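Local coordinates for putative sulfurtransferase DsrE (Allochromatium vinosum, PDB 2HY5) that probably carries and transfers sulfur as a persulfide on an active-site cysteine during the oxidation of intracellular sulfur, in a complex with DsrF and DsrH, at the interface of chains A and C and the interface of chains A and B. Numbering follows the deposited sequence. Chains: chain A/B, Putative sulfurtransferase dsrE; chain C, Intracellular sulfur oxidation protein dsrF.

Contact 1: the interface of chains A and C. Residues chain A 22, 57-58, 63; chain C 60-63.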
loop_
_atom_site.group_PDB
_atom_site.type_symbol
_atom_site.label_atom_id
_atom_site.label_comp_id
_atom_site.label_asym_id
_atom_site.label_seq_id
_atom_site.Cartn_x
_atom_site.Cartn_y
_atom_site.Cartn_z
ATOM N N GLN A 22 13.360 13.674 5.124
ATOM C CA GLN A 22 14.739 13.509 5.580
ATOM C C GLN A 22 15.721 13.641 4.422
ATOM O O GLN A 22 16.811 14.181 4.590
ATOM C CB GLN A 22 14.918 12.155 6.284
ATOM C CG GLN A 22 14.014 11.965 7.507
ATOM C CD GLN A 22 14.308 12.939 8.641
ATOM O OE1 GLN A 22 13.473 13.157 9.527
ATOM N NE2 GLN A 22 15.500 13.512 8.631
ATOM N N ASP A 57 5.079 13.088 18.883
ATOM C CA ASP A 57 5.634 12.571 17.637
ATOM C C ASP A 57 5.652 13.697 16.608
ATOM O O ASP A 57 5.047 14.749 16.820
ATOM C CB ASP A 57 4.809 11.388 17.128
ATOM C CG ASP A 57 5.561 10.549 16.109
ATOM O OD1 ASP A 57 5.019 9.512 15.676
ATOM O OD2 ASP A 57 6.696 10.921 15.739
ATOM N N ARG A 58 6.334 13.478 15.491
ATOM C CA ARG A 58 6.440 14.517 14.480
ATOM C C ARG A 58 5.127 14.919 13.818
ATOM O O ARG A 58 4.208 14.112 13.656
ATOM C CB ARG A 58 7.467 14.119 13.406
ATOM C CG ARG A 58 6.946 13.253 12.260
ATOM C CD ARG A 58 6.589 11.845 12.691
ATOM N NE ARG A 58 6.288 10.992 11.543
ATOM C CZ ARG A 58 5.676 9.814 11.621
ATOM N NH1 ARG A 58 5.291 9.340 12.799
ATOM N NH2 ARG A 58 5.447 9.110 10.520
ATOM N N ARG A 63 6.059 20.230 9.668
ATOM C CA ARG A 63 7.487 20.026 9.469
ATOM C C ARG A 63 7.865 20.353 8.022
ATOM O O ARG A 63 8.885 20.992 7.769
ATOM C CB ARG A 63 7.838 18.584 9.811
ATOM C CG ARG A 63 9.315 18.280 9.783
ATOM C CD ARG A 63 9.536 16.785 9.931
ATOM N NE ARG A 63 9.957 16.416 11.277
ATOM C CZ ARG A 63 10.268 15.174 11.638
ATOM N NH1 ARG A 63 10.195 14.192 10.747
ATOM N NH2 ARG A 63 10.664 14.917 12.879
ATOM N N ILE C 60 15.434 8.368 12.112
ATOM C CA ILE C 60 14.379 8.533 11.119
ATOM C C ILE C 60 13.339 9.584 11.487
ATOM O O ILE C 60 12.354 9.758 10.774
ATOM C CB ILE C 60 13.651 7.194 10.817
ATOM C CG1 ILE C 60 13.033 6.621 12.090
ATOM C CG2 ILE C 60 14.619 6.204 10.197
ATOM C CD1 ILE C 60 12.120 5.440 11.836
ATOM N N GLY C 61 13.564 10.275 12.601
ATOM C CA GLY C 61 12.654 11.323 13.029
ATOM C C GLY C 61 11.263 10.898 13.462
ATOM O O GLY C 61 10.322 11.684 13.367
ATOM N N MET C 62 11.128 9.664 13.938
ATOM C CA MET C 62 9.836 9.148 14.395
ATOM C C MET C 62 9.912 8.700 15.842
ATOM O O MET C 62 10.976 8.329 16.327
ATOM C CB MET C 62 9.407 7.934 13.577
ATOM C CG MET C 62 8.974 8.200 12.167
ATOM S SD MET C 62 8.374 6.646 11.493
ATOM C CE MET C 62 6.704 6.622 12.120
ATOM N N LYS C 63 8.774 8.714 16.526
ATOM C CA LYS C 63 8.736 8.271 17.911
ATOM C C LYS C 63 8.858 6.753 17.921
ATOM O O LYS C 63 8.282 6.065 17.077
ATOM C CB LYS C 63 7.423 8.674 18.579
ATOM C CG LYS C 63 7.297 8.169 20.009
ATOM C CD LYS C 63 5.896 8.387 20.550
ATOM C CE LYS C 63 5.733 7.766 21.927
ATOM N NZ LYS C 63 4.314 7.798 22.380
HETATM O O HOH W 1 10.865 11.662 9.806
#

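Contact 2: the interface of chains A and B. Residues chain A 83-86, 88, 98, 100, 102; chain B 48-53.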
loop_
_atom_site.group_PDB
_atom_site.type_symbol
_atom_site.label_atom_id
_atom_site.label_comp_id
_atom_site.label_asym_id
_atom_site.label_seq_id
_atom_site.Cartn_x
_atom_site.Cartn_y
_atom_site.Cartn_z
ATOM N N GLN A 83 -8.604 16.919 -6.148
ATOM C CA GLN A 83 -10.053 16.949 -6.317
ATOM C C GLN A 83 -10.670 15.603 -5.980
ATOM O O GLN A 83 -11.756 15.524 -5.419
ATOM C CB GLN A 83 -10.410 17.334 -7.753
ATOM C CG GLN A 83 -10.108 18.781 -8.082
ATOM C CD GLN A 83 -10.354 19.112 -9.538
ATOM O OE1 GLN A 83 -10.332 20.279 -9.933
ATOM N NE2 GLN A 83 -10.580 18.086 -10.348
ATOM N N ARG A 84 -9.959 14.541 -6.322
ATOM C CA ARG A 84 -10.440 13.197 -6.063
ATOM C C ARG A 84 -10.425 12.888 -4.568
ATOM O O ARG A 84 -11.303 12.191 -4.059
ATOM C CB ARG A 84 -9.550 12.197 -6.801
ATOM C CG ARG A 84 -10.225 10.911 -7.230
ATOM C CD ARG A 84 -9.243 10.081 -8.039
ATOM N NE ARG A 84 -8.512 10.915 -8.992
ATOM C CZ ARG A 84 -8.750 10.961 -10.299
ATOM N NH1 ARG A 84 -9.705 10.213 -10.833
ATOM N NH2 ARG A 84 -8.034 11.767 -11.072
ATOM N N ARG A 85 -9.446 13.441 -3.862
ATOM C CA ARG A 85 -9.281 13.158 -2.444
ATOM C C ARG A 85 -9.762 14.176 -1.416
ATOM O O ARG A 85 -9.820 13.870 -0.223
ATOM C CB ARG A 85 -7.817 12.809 -2.203
ATOM C CG ARG A 85 -7.371 11.614 -3.044
ATOM C CD ARG A 85 -5.886 11.363 -2.924
ATOM N NE ARG A 85 -5.466 10.129 -3.587
ATOM C CZ ARG A 85 -5.397 9.952 -4.904
ATOM N NH1 ARG A 85 -5.724 10.930 -5.733
ATOM N NH2 ARG A 85 -4.963 8.792 -5.392
ATOM N N GLY A 86 -10.099 15.380 -1.858
ATOM C CA GLY A 86 -10.592 16.365 -0.916
ATOM C C GLY A 86 -9.623 17.417 -0.411
ATOM O O GLY A 86 -9.765 17.871 0.720
ATOM N N VAL A 88 -8.599 21.094 -0.830
ATOM C CA VAL A 88 -9.197 22.281 -1.426
ATOM C C VAL A 88 -8.628 23.618 -0.965
ATOM O O VAL A 88 -8.447 23.842 0.230
ATOM C CB VAL A 88 -10.721 22.293 -1.121
ATOM C CG1 VAL A 88 -11.383 23.492 -1.770
ATOM C CG2 VAL A 88 -11.361 20.990 -1.584
ATOM N N LYS A 98 -17.694 24.244 -2.560
ATOM C CA LYS A 98 -17.440 23.724 -1.215
ATOM C C LYS A 98 -17.587 24.906 -0.261
ATOM O O LYS A 98 -17.341 26.048 -0.651
ATOM C CB LYS A 98 -16.015 23.168 -1.114
ATOM C CG LYS A 98 -15.542 22.399 -2.347
ATOM C CD LYS A 98 -15.732 20.887 -2.243
ATOM C CE LYS A 98 -17.185 20.465 -2.308
ATOM N NZ LYS A 98 -17.312 18.988 -2.519
ATOM N N ALA A 100 -15.846 25.183 2.554
ATOM C CA ALA A 100 -14.638 25.259 3.369
ATOM C C ALA A 100 -13.404 24.839 2.577
ATOM O O ALA A 100 -13.518 24.223 1.520
ATOM C CB ALA A 100 -14.787 24.376 4.599
ATOM N N ASN A 102 -9.132 23.349 3.113
ATOM C CA ASN A 102 -8.316 22.637 4.083
ATOM C C ASN A 102 -6.830 22.643 3.752
ATOM O O ASN A 102 -6.023 22.100 4.497
ATOM C CB ASN A 102 -8.812 21.194 4.237
ATOM C CG ASN A 102 -8.631 20.378 2.977
ATOM O OD1 ASN A 102 -8.498 20.928 1.887
ATOM N ND2 ASN A 102 -8.635 19.058 3.119
ATOM N N THR B 48 -14.676 12.536 4.033
ATOM C CA THR B 48 -14.596 13.963 3.740
ATOM C C THR B 48 -15.623 14.378 2.693
ATOM O O THR B 48 -15.873 13.649 1.737
ATOM C CB THR B 48 -13.189 14.366 3.243
ATOM O OG1 THR B 48 -13.218 15.726 2.792
ATOM C CG2 THR B 48 -12.737 13.468 2.108
ATOM N N ARG B 49 -16.208 15.558 2.878
ATOM C CA ARG B 49 -17.213 16.078 1.952
ATOM C C ARG B 49 -16.576 16.989 0.906
ATOM O O ARG B 49 -17.269 17.551 0.063
ATOM C CB ARG B 49 -18.279 16.875 2.717
ATOM C CG ARG B 49 -17.779 18.195 3.323
ATOM C CD ARG B 49 -18.930 18.990 3.963
ATOM N NE ARG B 49 -18.525 20.335 4.379
ATOM C CZ ARG B 49 -17.952 20.622 5.544
ATOM N NH1 ARG B 49 -17.714 19.658 6.427
ATOM N NH2 ARG B 49 -17.613 21.877 5.832
ATOM N N LEU B 50 -15.253 17.109 0.950
ATOM C CA LEU B 50 -14.546 17.987 0.032
ATOM C C LEU B 50 -14.059 17.381 -1.283
ATOM O O LEU B 50 -13.315 18.031 -2.014
ATOM C CB LEU B 50 -13.367 18.647 0.759
ATOM C CG LEU B 50 -13.719 19.479 1.997
ATOM C CD1 LEU B 50 -12.441 20.062 2.598
ATOM C CD2 LEU B 50 -14.698 20.600 1.622
ATOM N N THR B 51 -14.476 16.158 -1.601
ATOM C CA THR B 51 -14.035 15.558 -2.861
ATOM C C THR B 51 -14.871 16.010 -4.062
ATOM O O THR B 51 -16.068 16.262 -3.949
ATOM C CB THR B 51 -14.046 14.003 -2.816
ATOM O OG1 THR B 51 -15.393 13.516 -2.838
ATOM C CG2 THR B 51 -13.347 13.501 -1.559
ATOM N N THR B 52 -14.217 16.117 -5.213
ATOM C CA THR B 52 -14.875 16.500 -6.459
ATOM C C THR B 52 -14.290 15.571 -7.517
ATOM O O THR B 52 -13.549 15.997 -8.402
ATOM C CB THR B 52 -14.581 17.968 -6.836
ATOM O OG1 THR B 52 -15.061 18.839 -5.802
ATOM C CG2 THR B 52 -15.282 18.328 -8.143
ATOM N N PRO B 53 -14.608 14.271 -7.425
ATOM C CA PRO B 53 -14.097 13.286 -8.380
ATOM C C PRO B 53 -14.700 13.483 -9.759
ATOM O O PRO B 53 -15.745 14.125 -9.904
ATOM C CB PRO B 53 -14.524 11.947 -7.770
ATOM C CG PRO B 53 -14.812 12.268 -6.324
ATOM C CD PRO B 53 -15.448 13.619 -6.409
HETATM O O HOH W 2 -10.747 16.538 3.008
#

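Contact 3: the interface of chains A and C. Residues chain A 12-15; chain C 17-21.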
loop_
_atom_site.group_PDB
_atom_site.type_symbol
_atom_site.label_atom_id
_atom_site.label_comp_id
_atom_site.label_asym_id
_atom_site.label_seq_id
_atom_site.Cartn_x
_atom_site.Cartn_y
_atom_site.Cartn_z
ATOM N N TYR A 12 1.887 9.597 7.477
ATOM C CA TYR A 12 1.739 8.564 8.502
ATOM C C TYR A 12 1.442 7.153 8.010
ATOM O O TYR A 12 2.084 6.205 8.457
ATOM C CB TYR A 12 0.679 8.981 9.534
ATOM C CG TYR A 12 0.981 10.315 10.190
ATOM C CD1 TYR A 12 0.330 11.473 9.782
ATOM C CD2 TYR A 12 1.970 10.423 11.167
ATOM C CE1 TYR A 12 0.658 12.719 10.326
ATOM C CE2 TYR A 12 2.309 11.657 11.719
ATOM C CZ TYR A 12 1.649 12.800 11.291
ATOM O OH TYR A 12 1.980 14.025 11.816
ATOM N N GLN A 13 0.485 7.009 7.095
ATOM C CA GLN A 13 0.123 5.687 6.575
ATOM C C GLN A 13 1.347 4.965 6.016
ATOM O O GLN A 13 1.519 3.771 6.227
ATOM C CB GLN A 13 -0.936 5.817 5.478
ATOM C CG GLN A 13 -1.466 4.474 4.959
ATOM C CD GLN A 13 -2.674 3.967 5.728
ATOM O OE1 GLN A 13 -3.039 4.505 6.775
ATOM N NE2 GLN A 13 -3.307 2.923 5.204
ATOM N N HIS A 14 2.179 5.698 5.284
ATOM C CA HIS A 14 3.399 5.145 4.701
ATOM C C HIS A 14 4.572 6.045 5.062
ATOM O O HIS A 14 4.409 7.257 5.227
ATOM C CB HIS A 14 3.275 5.052 3.178
ATOM C CG HIS A 14 2.254 4.062 2.712
ATOM N ND1 HIS A 14 0.937 4.397 2.482
ATOM C CD2 HIS A 14 2.356 2.738 2.435
ATOM C CE1 HIS A 14 0.272 3.328 2.081
ATOM N NE2 HIS A 14 1.111 2.308 2.043
ATOM N N GLN A 15 5.760 5.459 5.180
ATOM C CA GLN A 15 6.948 6.226 5.547
ATOM C C GLN A 15 7.451 7.151 4.439
ATOM O O GLN A 15 8.286 8.020 4.685
ATOM C CB GLN A 15 8.066 5.269 5.957
ATOM C CG GLN A 15 9.256 5.961 6.611
ATOM C CD GLN A 15 10.369 4.996 6.954
ATOM O OE1 GLN A 15 10.179 3.776 6.951
ATOM N NE2 GLN A 15 11.542 5.539 7.264
ATOM N N TYR C 17 7.143 0.767 11.174
ATOM C CA TYR C 17 7.669 2.000 10.587
ATOM C C TYR C 17 7.475 2.264 9.099
ATOM O O TYR C 17 7.184 3.394 8.716
ATOM C CB TYR C 17 9.146 2.146 10.956
ATOM C CG TYR C 17 9.367 2.093 12.442
ATOM C CD1 TYR C 17 10.027 1.015 13.031
ATOM C CD2 TYR C 17 8.865 3.096 13.277
ATOM C CE1 TYR C 17 10.179 0.932 14.411
ATOM C CE2 TYR C 17 9.013 3.019 14.659
ATOM C CZ TYR C 17 9.666 1.935 15.218
ATOM O OH TYR C 17 9.784 1.840 16.585
ATOM N N GLY C 18 7.639 1.245 8.263
ATOM C CA GLY C 18 7.451 1.434 6.829
ATOM C C GLY C 18 6.020 1.860 6.548
ATOM O O GLY C 18 5.739 2.598 5.593
ATOM N N THR C 19 5.111 1.368 7.383
ATOM C CA THR C 19 3.694 1.699 7.296
ATOM C C THR C 19 3.203 1.898 8.726
ATOM O O THR C 19 3.885 1.538 9.684
ATOM C CB THR C 19 2.856 0.577 6.643
ATOM O OG1 THR C 19 3.079 -0.661 7.333
ATOM C CG2 THR C 19 3.214 0.420 5.170
ATOM N N ILE C 20 2.013 2.455 8.872
ATOM C CA ILE C 20 1.484 2.713 10.196
ATOM C C ILE C 20 0.717 1.531 10.781
ATOM O O ILE C 20 0.358 1.549 11.954
ATOM C CB ILE C 20 0.556 3.957 10.166
ATOM C CG1 ILE C 20 0.348 4.495 11.583
ATOM C CG2 ILE C 20 -0.778 3.595 9.528
ATOM C CD1 ILE C 20 -0.392 5.812 11.635
ATOM N N TYR C 21 0.483 0.498 9.975
ATOM C CA TYR C 21 -0.283 -0.658 10.440
ATOM C C TYR C 21 0.142 -1.256 11.782
ATOM O O TYR C 21 -0.710 -1.618 12.589
ATOM C CB TYR C 21 -0.299 -1.749 9.363
ATOM C CG TYR C 21 -0.861 -1.261 8.042
ATOM C CD1 TYR C 21 -0.032 -1.069 6.939
ATOM C CD2 TYR C 21 -2.213 -0.946 7.911
ATOM C CE1 TYR C 21 -0.530 -0.574 5.736
ATOM C CE2 TYR C 21 -2.725 -0.448 6.708
ATOM C CZ TYR C 21 -1.876 -0.265 5.626
ATOM O OH TYR C 21 -2.361 0.235 4.435
#

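Contact 1: the interface of chains A and C
The apolar centre is a methionine laid over an arginine. C:Met62 and A:Arg58 run side by side and point the same way, with CG of C:Met62 above the middle of one guanidinium face, 3.7 Å from CZ of A:Arg58. The methionine chain, extended at chi2, bends at chi3 (83°), which carries the methyl CE outward to the rim, beside the NH1 and NH2 ends; a flexible, unbranched methionine can lay its CG methylene flat on the guanidinium face. A:Arg58 itself starts in the crowded position between its backbone N and carbonyl carbon and bends again at chi2 (-69°), folding back so that NH1 donates in its own plane to carboxylate OD1 of A:Asp57 at 2.9 Å, a salt bridge that fixes the rotation of the guanidinium. The other carboxylate oxygen is met from above its plane by two amides. One is N of A:Arg58; the other, across the interface, is N of C:Lys63, 3.1 Å from OD2 of A:Asp57. The lysine chain extends away, and its CB packs on the carboxylate. On the other flank A:Arg63 donates NH2 to a lone pair of the C:Gly61 carbonyl O at 3.3 Å; positive phi (67°) at C:Gly61 suits a residue without a side chain. Farther out, a water joins A:Gln22 OE1 and A:Arg63 NH1 to the C:Ile60 carbonyl. The patch thus docks a DsrF loop on DsrE, largely by reading its backbone.

Contact 2: the interface of chains A and B
B:Leu50 is the apolar centre of the two-fold symmetric contact between the two DsrE chains (DsrE/TusD family) of the deposited assembly, which may be how the DsrEFH complex pairs. Its CG stands anti to the carbonyl carbon (chi1 -59°), and the two methyls part: CD1 of B:Leu50 slides past the A:Asn102 side chain in the opposite direction, 3.8 Å from CG of A:Asn102, while CD2 turns toward the A:Ala100 carbonyl and CB of A:Lys98. A:Val88 crosses the leucine obliquely, its CG2 3.9 Å from B:Leu50 CB, and A:Gly86, lacking a side chain, lets the loop come close to its CA. Small and branched residues suit so close a fit.

Behind this floor A:Asn102 acts as a two-way clamp, its OD1 taking the amide N of A:Val88 at 2.7 Å in an almost straight bond while ND2 donates to the A:Gly86 carbonyl. That same carbonyl O holds a water that also touches hydroxyl OG1 of B:Thr48. OG1 in turn accepts the amide of B:Leu50, which positions the leucine.

At the rim the long chain of A:Lys98 bends at chi2 (-95°) and chi3, passing CD along the B:Leu50 backbone and bringing its ammonium NZ to the B:Arg49 carbonyl O at 3.0 Å; a weaker bond goes to the B:Thr51 carbonyl. Near the end of helix 79-85, the A:Gln83 carbonyl O receives the B:Thr52 amide N at 2.5 Å, short and nearly straight (172° at H). B:Thr51 lays its CG2 methyl against CA of A:Gly86 at 4.0 Å.

Contact 3: the interface of chains A and C
Backbone hydrogen bonds lead the first shell, joining loops of DsrE and DsrF as a short antiparallel bridge that pairs A:His14 with C:Thr19. The amide N of C:Ile20 donates to the A:Gln13 carbonyl O at 3.0 Å, and the amide N of A:Gln15 to the C:Gly18 carbonyl O at 2.9 Å; each donor stands well above the plane of its acceptor carbonyl. Between them CD2 at the imidazole edge of A:His14 lies alongside the CG2 methyl of C:Thr19, 3.7 Å away. C:Ile20 crosses A:Gln13 at about a right angle: with CG1 anti to the backbone N (chi1 -162°), its CG2 rests 3.7 Å from A:Gln13 CA, while CD1 reaches CB of A:Tyr12. An alanine here would lose CG1, CG2 and CD1, and would probably loosen the packing beside the bridge and leave the A:Gln13 side chain less well held. That glutamine starts anti to its backbone N and bends at chi2 (90°), bringing amide NE2 to the phenol OH of C:Tyr21 at 3.0 Å, a hydrogen bond in which the amide can donate; the amide and ring planes are 72° apart. A glutamine suits the place, long enough to reach the phenol and still apolar along its stem. On the opposite flank A:Gln15 stretches out, its CB 3.5 Å from the C:Tyr17 carbonyl O. In the fold, the A loop lies between strand 2-7 and helix 16-29, and the C loop runs into helix 21-32, whose first residue is C:Tyr21.

Contacts 1 and 3 belong to the same DsrE–DsrF interface, their C-alpha centres about 12 Å apart, and in chain A both draw on helix 16-29: A:Gln22 lies within it, and the loop of contact 3 leads into it. Contact 2 joins A to the second DsrE copy, with centres about 28 Å from contact 1 and 24 Å from contact 3. Chain A thus uses separate surfaces for its like and unlike partners, which would allow it to hold both at once in the deposited assembly. The predicted persulfide cysteine, A:Cys78, is about 10 Å from the centre of contact 2 but 23 Å from contact 1, so the DsrE pairing may help shape its surroundings.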